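Side-chain contact in Ara h 8 allergen isoform (Arachis hypogaea, PDB 6V8M), which is a PR-10 allergen of the Bet v 1 family that takes up the hydrophobic probe 8-anilino-1-naphthalene sulfonate and may, like relatives, bind plant ligands such as abscisic acid: residues H132-V135 with K136-Q140. Numbering follows the deposited sequence.
Sequences HQDV and KQKSQ. With 2AN (8-anilino-1-naphthalene sulfonate), chain C; 2AN (8-anilino-1-naphthalene sulfonate), chain D; 2AN (8-anilino-1-naphthalene sulfonate), chain E.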
loop_
_atom_site.group_PDB
_atom_site.type_symbol
_atom_site.label_atom_id
_atom_site.label_comp_id
_atom_site.label_asym_id
_atom_site.label_seq_id
_atom_site.Cartn_x
_atom_site.Cartn_y
_atom_site.Cartn_z
ATOM N N HIS A 132 -0.174 8.302 -11.903
ATOM C CA HIS A 132 0.283 8.837 -10.602
ATOM C C HIS A 132 -0.956 9.063 -9.715
ATOM O O HIS A 132 -0.962 8.608 -8.575
ATOM C CB HIS A 132 1.119 10.111 -10.770
ATOM C CG HIS A 132 1.373 10.785 -9.473
ATOM N ND1 HIS A 132 0.585 11.843 -9.008
ATOM C CD2 HIS A 132 2.326 10.589 -8.547
ATOM C CE1 HIS A 132 1.033 12.224 -7.829
ATOM N NE2 HIS A 132 2.118 11.502 -7.544
ATOM N N GLN A 133 -1.977 9.722 -10.254
ATOM C CA GLN A 133 -3.204 10.089 -9.502
ATOM C C GLN A 133 -3.894 8.814 -9.037
ATOM O O GLN A 133 -4.356 8.785 -7.893
ATOM C CB GLN A 133 -4.155 10.969 -10.315
ATOM C CG GLN A 133 -5.557 11.104 -9.695
ATOM C CD GLN A 133 -6.448 12.116 -10.390
ATOM O OE1 GLN A 133 -6.010 13.185 -10.811
ATOM N NE2 GLN A 133 -7.731 11.798 -10.495
ATOM N N ASP A 134 -3.993 7.811 -9.919
ATOM C CA ASP A 134 -4.759 6.574 -9.628
ATOM C C ASP A 134 -4.043 5.788 -8.515
ATOM O O ASP A 134 -4.727 5.328 -7.582
ATOM C CB ASP A 134 -4.952 5.742 -10.882
ATOM C CG ASP A 134 -5.801 4.517 -10.591
ATOM O OD1 ASP A 134 -7.002 4.717 -10.313
ATOM O OD2 ASP A 134 -5.237 3.397 -10.582
ATOM N N VAL A 135 -2.714 5.658 -8.586
ATOM C CA VAL A 135 -1.942 4.877 -7.583
ATOM C C VAL A 135 -1.989 5.632 -6.253
ATOM O O VAL A 135 -2.135 4.996 -5.211
ATOM C CB VAL A 135 -0.517 4.617 -8.079
ATOM C CG1 VAL A 135 0.351 4.066 -6.961
ATOM C CG2 VAL A 135 -0.533 3.713 -9.314
ATOM N N LYS A 136 -1.913 6.959 -6.287
ATOM C CA LYS A 136 -1.978 7.752 -5.033
ATOM C C LYS A 136 -3.372 7.618 -4.423
ATOM O O LYS A 136 -3.454 7.397 -3.221
ATOM C CB LYS A 136 -1.580 9.199 -5.292
ATOM C CG LYS A 136 -1.499 10.070 -4.061
ATOM C CD LYS A 136 -0.722 11.353 -4.344
ATOM C CE LYS A 136 -0.171 12.053 -3.118
ATOM N NZ LYS A 136 0.362 13.364 -3.558
ATOM N N GLN A 137 -4.429 7.647 -5.242
ATOM C CA GLN A 137 -5.819 7.578 -4.726
ATOM C C GLN A 137 -6.079 6.222 -4.084
ATOM O O GLN A 137 -6.718 6.203 -3.016
ATOM C CB GLN A 137 -6.867 7.855 -5.811
ATOM C CG GLN A 137 -7.264 9.313 -5.859
ATOM C CD GLN A 137 -8.729 9.557 -6.132
ATOM O OE1 GLN A 137 -9.238 9.250 -7.212
ATOM N NE2 GLN A 137 -9.399 10.205 -5.184
ATOM N N LYS A 138 -5.619 5.140 -4.694
ATOM C CA LYS A 138 -5.769 3.774 -4.119
ATOM C C LYS A 138 -4.982 3.655 -2.814
ATOM O O LYS A 138 -5.506 3.090 -1.849
ATOM C CB LYS A 138 -5.371 2.709 -5.141
ATOM C CG LYS A 138 -6.374 2.588 -6.284
ATOM C CD LYS A 138 -5.899 1.607 -7.324
ATOM C CE LYS A 138 -7.008 1.123 -8.231
ATOM N NZ LYS A 138 -7.493 2.177 -9.135
ATOM N N SER A 139 -3.751 4.153 -2.786
ATOM C CA SER A 139 -2.875 4.064 -1.598
ATOM C C SER A 139 -3.519 4.816 -0.448
ATOM O O SER A 139 -3.622 4.262 0.676
ATOM C CB SER A 139 -1.512 4.643 -1.921
ATOM O OG SER A 139 -0.886 3.892 -2.930
ATOM N N GLN A 140 -3.936 6.058 -0.719
ATOM C CA GLN A 140 -4.604 6.896 0.295
ATOM C C GLN A 140 -5.926 6.266 0.736
ATOM O O GLN A 140 -6.200 6.317 1.942
ATOM C CB GLN A 140 -4.892 8.303 -0.219
ATOM C CG GLN A 140 -3.645 9.140 -0.416
ATOM C CD GLN A 140 -3.979 10.575 -0.781
ATOM O OE1 GLN A 140 -5.136 10.920 -1.010
ATOM N NE2 GLN A 140 -2.964 11.430 -0.873
HETATM C C1 2AN C . 1.154 7.229 0.027
HETATM C C2 2AN C . 1.575 5.965 -0.277
HETATM C C3 2AN C . 1.243 4.865 0.527
HETATM C C4 2AN C . 0.504 5.060 1.643
HETATM C C5 2AN C . 0.041 6.348 2.004
HETATM C C6 2AN C . -0.730 6.501 3.177
HETATM C C7 2AN C . -1.186 7.696 3.572
HETATM C C8 2AN C . -0.906 8.836 2.810
HETATM N N 2AN C . 1.544 8.317 -0.808
HETATM S S 2AN C . 0.041 10.303 0.853
HETATM C C9 2AN C . -0.163 8.753 1.665
HETATM C C10 2AN C . 0.357 7.487 1.198
HETATM C C11 2AN C . 1.761 8.340 -2.195
HETATM C C12 2AN C . 1.179 7.392 -3.027
HETATM C C13 2AN C . 1.419 7.420 -4.388
HETATM C C14 2AN C . 2.215 8.395 -4.944
HETATM C C15 2AN C . 2.782 9.350 -4.130
HETATM C C16 2AN C . 2.565 9.324 -2.762
HETATM O O1 2AN C . -0.408 10.175 -0.490
HETATM O O2 2AN C . 1.524 10.596 0.813
HETATM O O3 2AN C . -0.631 11.268 1.667
HETATM C C1 2AN D . -9.857 1.271 -4.260
HETATM C C2 2AN D . -8.844 1.316 -3.356
HETATM C C3 2AN D . -7.738 0.469 -3.466
HETATM C C4 2AN D . -7.681 -0.448 -4.459
HETATM C C5 2AN D . -8.708 -0.540 -5.423
HETATM C C6 2AN D . -8.598 -1.476 -6.470
HETATM C C7 2AN D . -9.552 -1.560 -7.416
HETATM C C8 2AN D . -10.664 -0.698 -7.396
HETATM N N 2AN D . -10.957 2.108 -4.088
HETATM S S 2AN D . -12.264 1.270 -6.518
HETATM C C9 2AN D . -10.844 0.203 -6.383
HETATM C C10 2AN D . -9.837 0.337 -5.355
HETATM C C11 2AN D . -10.978 3.436 -3.644
HETATM C C12 2AN D . -9.892 4.288 -3.815
HETATM C C13 2AN D . -9.968 5.601 -3.376
HETATM C C14 2AN D . -11.117 6.067 -2.778
HETATM C C15 2AN D . -12.197 5.226 -2.611
HETATM C C16 2AN D . -12.133 3.909 -3.032
HETATM O O1 2AN D . -11.747 2.608 -6.535
HETATM O O2 2AN D . -13.041 0.863 -7.638
HETATM O O3 2AN D . -13.122 1.060 -5.242
HETATM C C1 2AN E . -3.622 -1.746 -7.047
HETATM C C2 2AN E . -3.379 -1.334 -8.328
HETATM C C3 2AN E . -2.613 -0.198 -8.596
HETATM C C4 2AN E . -2.196 0.577 -7.568
HETATM C C5 2AN E . -2.421 0.204 -6.224
HETATM C C6 2AN E . -1.931 1.016 -5.178
HETATM C C7 2AN E . -2.132 0.700 -3.897
HETATM C C8 2AN E . -2.788 -0.487 -3.553
HETATM N N 2AN E . -4.473 -2.834 -6.800
HETATM S S 2AN E . -3.935 -2.834 -3.908
HETATM C C9 2AN E . -3.328 -1.289 -4.517
HETATM C C10 2AN E . -3.150 -0.984 -5.915
HETATM C C11 2AN E . -5.339 -3.486 -7.704
HETATM C C12 2AN E . -5.622 -4.818 -7.425
HETATM C C13 2AN E . -6.413 -5.554 -8.292
HETATM C C14 2AN E . -6.942 -4.972 -9.421
HETATM C C15 2AN E . -6.673 -3.651 -9.701
HETATM C C16 2AN E . -5.875 -2.905 -8.850
HETATM O O1 2AN E . -3.328 -3.843 -4.726
HETATM O O2 2AN E . -3.635 -2.917 -2.509
HETATM O O3 2AN E . -5.458 -2.909 -4.119
#
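Two donors from Ser139 share the carbonyl oxygen of Val135: the OG hydroxyl at 2.8 Å from Val135 O, and the backbone N on the opposite face of the carbonyl plane. The hydroxyl folds back up the helix because OG sits anti to its own carbonyl carbon (chi1 -63°). Ser139 CB itself packs 3.7 Å from C3 of the chain C ligand, on its naphthalene. One turn of helix 129-152 also joins Asp134 to Lys138. The lysine side chain slants across that of Asp134 and bends at its last torsion (chi4 70°), bringing NZ 2.8 Å from Asp134 OD1 and nearly as close to OD2; both hydrogen bonds of this salt bridge are weak, and Glu60 gives NZ a second acidic partner. Its methylenes meanwhile run between two more ligands, CE lying 3.5 Å from C6 of the chain D molecule and CD facing C4 of the chain E molecule. Val135 CG2 reaches that same C4. On another side of the helix, Lys136 extends alongside the His132 ring, its CD 4.0 Å from His132 CE1, while its CE comes 3.2 Å from O1 of the chain C sulfonate. The ammonium itself pairs with Glu8. Gln140 gives that sulfonate a hydrogen bond: its NE2 donates almost straight (167°) to O1 at 2.9 Å. In this Bet v 1 fold the long C-terminal helix packs across the curved sheet, and its side chains meet the probe molecules mainly with aliphatic carbon, adding an amide for the sulfonate, while both lysine ammonium groups are paired with acids, which probably dampens their pull on the anions.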